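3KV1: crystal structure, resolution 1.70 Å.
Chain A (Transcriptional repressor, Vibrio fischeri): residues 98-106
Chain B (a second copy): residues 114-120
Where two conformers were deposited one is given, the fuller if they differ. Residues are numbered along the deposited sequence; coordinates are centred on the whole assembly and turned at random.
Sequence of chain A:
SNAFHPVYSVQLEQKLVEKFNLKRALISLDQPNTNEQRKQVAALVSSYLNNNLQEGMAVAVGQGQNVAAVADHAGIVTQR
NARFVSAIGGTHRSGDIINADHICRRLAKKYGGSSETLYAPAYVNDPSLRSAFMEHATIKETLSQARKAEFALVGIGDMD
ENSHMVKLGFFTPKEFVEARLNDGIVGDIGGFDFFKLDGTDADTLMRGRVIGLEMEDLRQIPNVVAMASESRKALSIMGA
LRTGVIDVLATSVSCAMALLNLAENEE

Chain A, residues 98-106: INADHICRR
Chain B (114-120) SSETLYA

What backbone frame brings the two copies together? In chain A, Asn A99 (phi/psi -61/139) occupies the N-cap position, and a helix runs from Ala A100 through Arg A106 and beyond, with phi near -60° and psi between -37° and -49°. Its first turn closes where Ile A103 N donates to Asn A99 O at 3.1 Å, and Arg A105 N donates to Asp A101 O at 3.0 Å. Chain B is extended: a strand at 114-116, phi near -130° and psi from 165° falling to 111°, then a loop. From Ser B114 to Tyr B119 it runs roughly opposite to the helix direction from Ala A100 to Arg A106. The backbones stay well apart, nearest where Asp A101 CA lies 8.8 Å from Thr B117 CA, so side chains must span the gap. Together the stretches bury 246 Å².

How does the strand meet the helix at Ser B115? Its CA-to-CB bond points sideways, with chi1 in p, and its hydrogen bonds here are made by the backbone. Arg A105 (chi1 m, chi2 145°, chi3 p, chi4 -176°) reaches out so that its NH2 donates to Ser B115 O at 3.1 Å, a cationic donor meeting a carbonyl. Ser B115 OG lies over one face of the guanidinium, 3.0 Å from Arg A105 NH2, but the angle is too poor for a hydrogen bond. Water 2 extends the link, accepting from Arg A105 NH2 at 2.9 Å and from Ser B115 N at 3.1 Å. Glu B116 (m, t, chi3 10°) then turns its CB away from the helix.

What does Thr B117 add? Its CB points toward chain A, with chi1 in m and phi/psi -79/142. Thr B117 OG1 sits 3.4 Å from Asp A101 OD2 and 3.5 Å from Arg A105 NH1, and neither pair has hydrogen-bond geometry. Water 1 bridges the chains, 2.7 Å from Thr B117 OG1 and 3.0 Å from Asp A101 OD1.

Why is Tyr B119 so prominent? After Leu B118 (t, p), whose side chain is out of reach of chain A, Tyr B119 (phi/psi -82/64, chi1 m, chi2 107°) has its CA-to-CB bond pointing toward the helix and 66 Å² covered. The phenol OH donates to Asp A101 OD2 at 2.7 Å, a short bond to a carboxylate lying at the ring edge. Asp A101 (chi1 t, chi2 43°) is held by a salt bridge one helical turn along, Arg A105 NH1 to Asp A101 OD2 at 2.9 Å; one oxygen thus serves both the tyrosine and the arginine. His A102 (chi1 m, chi2 -82°) flanks the site, its CD2 4.2 Å from Tyr B119 OH.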

# COMPACT_ATOMS: atom_id res chain seq x y z
N ILE A 98 -8.44 -9.99 -5.63
CA ILE A 98 -7.02 -9.64 -5.80
C ILE A 98 -6.88 -8.11 -5.87
O ILE A 98 -7.41 -7.46 -6.76
CB ILE A 98 -6.38 -10.32 -6.99
CG1 ILE A 98 -6.61 -11.84 -6.92
CG2 ILE A 98 -4.88 -10.05 -7.04
CD1 ILE A 98 -5.65 -12.64 -7.78
N ASN A 99 -6.22 -7.56 -4.92
CA ASN A 99 -6.04 -6.16 -4.72
C ASN A 99 -5.30 -5.43 -5.86
O ASN A 99 -4.33 -5.92 -6.29
CB ASN A 99 -5.08 -6.25 -3.58
CG ASN A 99 -5.22 -5.25 -2.69
OD1 ASN A 99 -5.37 -5.49 -1.51
ND2 ASN A 99 -5.13 -4.08 -3.17
N ALA A 100 -5.71 -4.23 -6.27
CA ALA A 100 -4.96 -3.52 -7.29
C ALA A 100 -3.51 -3.27 -6.85
O ALA A 100 -2.61 -3.30 -7.66
CB ALA A 100 -5.64 -2.20 -7.60
N ASP A 101 -3.32 -2.99 -5.56
CA ASP A 101 -1.99 -2.74 -5.04
C ASP A 101 -1.08 -3.96 -5.26
O ASP A 101 0.07 -3.83 -5.72
CB ASP A 101 -2.12 -2.41 -3.55
CG ASP A 101 -0.82 -2.25 -2.88
OD1 ASP A 101 0.05 -1.60 -3.51
OD2 ASP A 101 -0.68 -2.77 -1.73
N HIS A 102 -1.55 -5.15 -4.90
CA HIS A 102 -0.76 -6.37 -5.13
C HIS A 102 -0.45 -6.56 -6.61
O HIS A 102 0.68 -6.86 -6.97
CB HIS A 102 -1.51 -7.61 -4.63
CG HIS A 102 -1.50 -7.76 -3.14
ND1 HIS A 102 -0.44 -8.31 -2.45
CD2 HIS A 102 -2.43 -7.43 -2.21
CE1 HIS A 102 -0.71 -8.31 -1.16
NE2 HIS A 102 -1.91 -7.79 -0.98
N ILE A 103 -1.44 -6.33 -7.47
CA ILE A 103 -1.23 -6.42 -8.91
C ILE A 103 -0.16 -5.43 -9.37
O ILE A 103 0.72 -5.80 -10.14
CB ILE A 103 -2.53 -6.21 -9.68
CG1 ILE A 103 -3.55 -7.31 -9.25
CG2 ILE A 103 -2.26 -6.27 -11.17
CD1 ILE A 103 -5.02 -7.02 -9.79
N CYS A 104 -0.21 -4.19 -8.88
CA CYS A 104 0.79 -3.20 -9.30
C CYS A 104 2.19 -3.66 -8.89
O CYS A 104 3.16 -3.51 -9.65
CB CYS A 104 0.53 -1.83 -8.64
SG CYS A 104 -0.91 -0.97 -9.40
N ARG A 105 2.30 -4.20 -7.68
CA ARG A 105 3.61 -4.68 -7.24
C ARG A 105 4.16 -5.79 -8.15
O ARG A 105 5.35 -5.81 -8.49
CB ARG A 105 3.56 -5.13 -5.76
CG ARG A 105 3.55 -3.89 -4.84
CD ARG A 105 2.72 -4.04 -3.57
NE ARG A 105 2.99 -5.25 -2.82
CZ ARG A 105 2.32 -5.61 -1.73
NH1 ARG A 105 1.35 -4.84 -1.25
NH2 ARG A 105 2.63 -6.75 -1.10
N ARG A 106 3.28 -6.70 -8.55
CA ARG A 106 3.68 -7.79 -9.44
C ARG A 106 4.02 -7.29 -10.84
O ARG A 106 4.99 -7.75 -11.45
CB ARG A 106 2.59 -8.89 -9.49
CG ARG A 106 2.44 -9.58 -8.13
CD ARG A 106 1.95 -11.02 -8.26
NE ARG A 106 0.62 -11.09 -8.85
CZ ARG A 106 -0.51 -11.02 -8.16
NH1 ARG A 106 -0.47 -10.88 -6.84
NH2 ARG A 106 -1.68 -11.09 -8.78
N SER B 114 6.96 -11.67 2.09
CA SER B 114 5.86 -10.86 1.59
C SER B 114 5.67 -9.59 2.40
O SER B 114 6.18 -9.49 3.51
CB SER B 114 4.55 -11.65 1.64
OG SER B 114 4.25 -11.99 2.97
N SER B 115 4.92 -8.64 1.86
CA SER B 115 4.67 -7.44 2.66
C SER B 115 3.19 -7.21 2.74
O SER B 115 2.44 -7.61 1.84
CB SER B 115 5.37 -6.23 2.06
OG SER B 115 4.90 -6.00 0.76
N GLU B 116 2.76 -6.50 3.78
CA GLU B 116 1.34 -6.27 4.04
C GLU B 116 1.10 -4.78 4.31
O GLU B 116 1.55 -4.22 5.33
CB GLU B 116 0.86 -7.15 5.20
CG GLU B 116 1.03 -8.65 4.90
CD GLU B 116 0.60 -9.61 6.02
OE1 GLU B 116 -0.03 -9.18 7.01
OE2 GLU B 116 0.89 -10.82 5.88
N THR B 117 0.42 -4.12 3.38
CA THR B 117 0.26 -2.66 3.43
C THR B 117 -0.83 -2.23 4.42
O THR B 117 -1.85 -2.92 4.57
CB THR B 117 -0.07 -2.13 2.01
OG1 THR B 117 1.07 -2.35 1.17
CG2 THR B 117 -0.41 -0.63 2.03
N LEU B 118 -0.60 -1.12 5.12
CA LEU B 118 -1.66 -0.49 5.91
C LEU B 118 -2.32 0.51 4.96
O LEU B 118 -1.66 1.46 4.54
CB LEU B 118 -1.07 0.19 7.15
CG LEU B 118 -2.09 0.81 8.11
CD1 LEU B 118 -3.07 -0.23 8.66
CD2 LEU B 118 -1.33 1.47 9.26
N TYR B 119 -3.59 0.25 4.56
CA TYR B 119 -4.28 1.10 3.57
C TYR B 119 -4.89 2.36 4.18
O TYR B 119 -6.12 2.53 4.20
CB TYR B 119 -5.36 0.28 2.81
CG TYR B 119 -4.72 -0.78 1.98
CD1 TYR B 119 -4.80 -2.12 2.35
CD2 TYR B 119 -3.96 -0.46 0.85
CE1 TYR B 119 -4.18 -3.12 1.59
CE2 TYR B 119 -3.32 -1.45 0.09
CZ TYR B 119 -3.44 -2.77 0.48
OH TYR B 119 -2.79 -3.75 -0.27
N ALA B 120 -4.02 3.24 4.70
CA ALA B 120 -4.44 4.49 5.28
C ALA B 120 -3.23 5.41 5.24
O ALA B 120 -2.08 4.95 5.24
CB ALA B 120 -4.82 4.29 6.74
O HOH W 1 2.07 -1.51 -1.23
O HOH W 2 4.01 -9.32 -1.01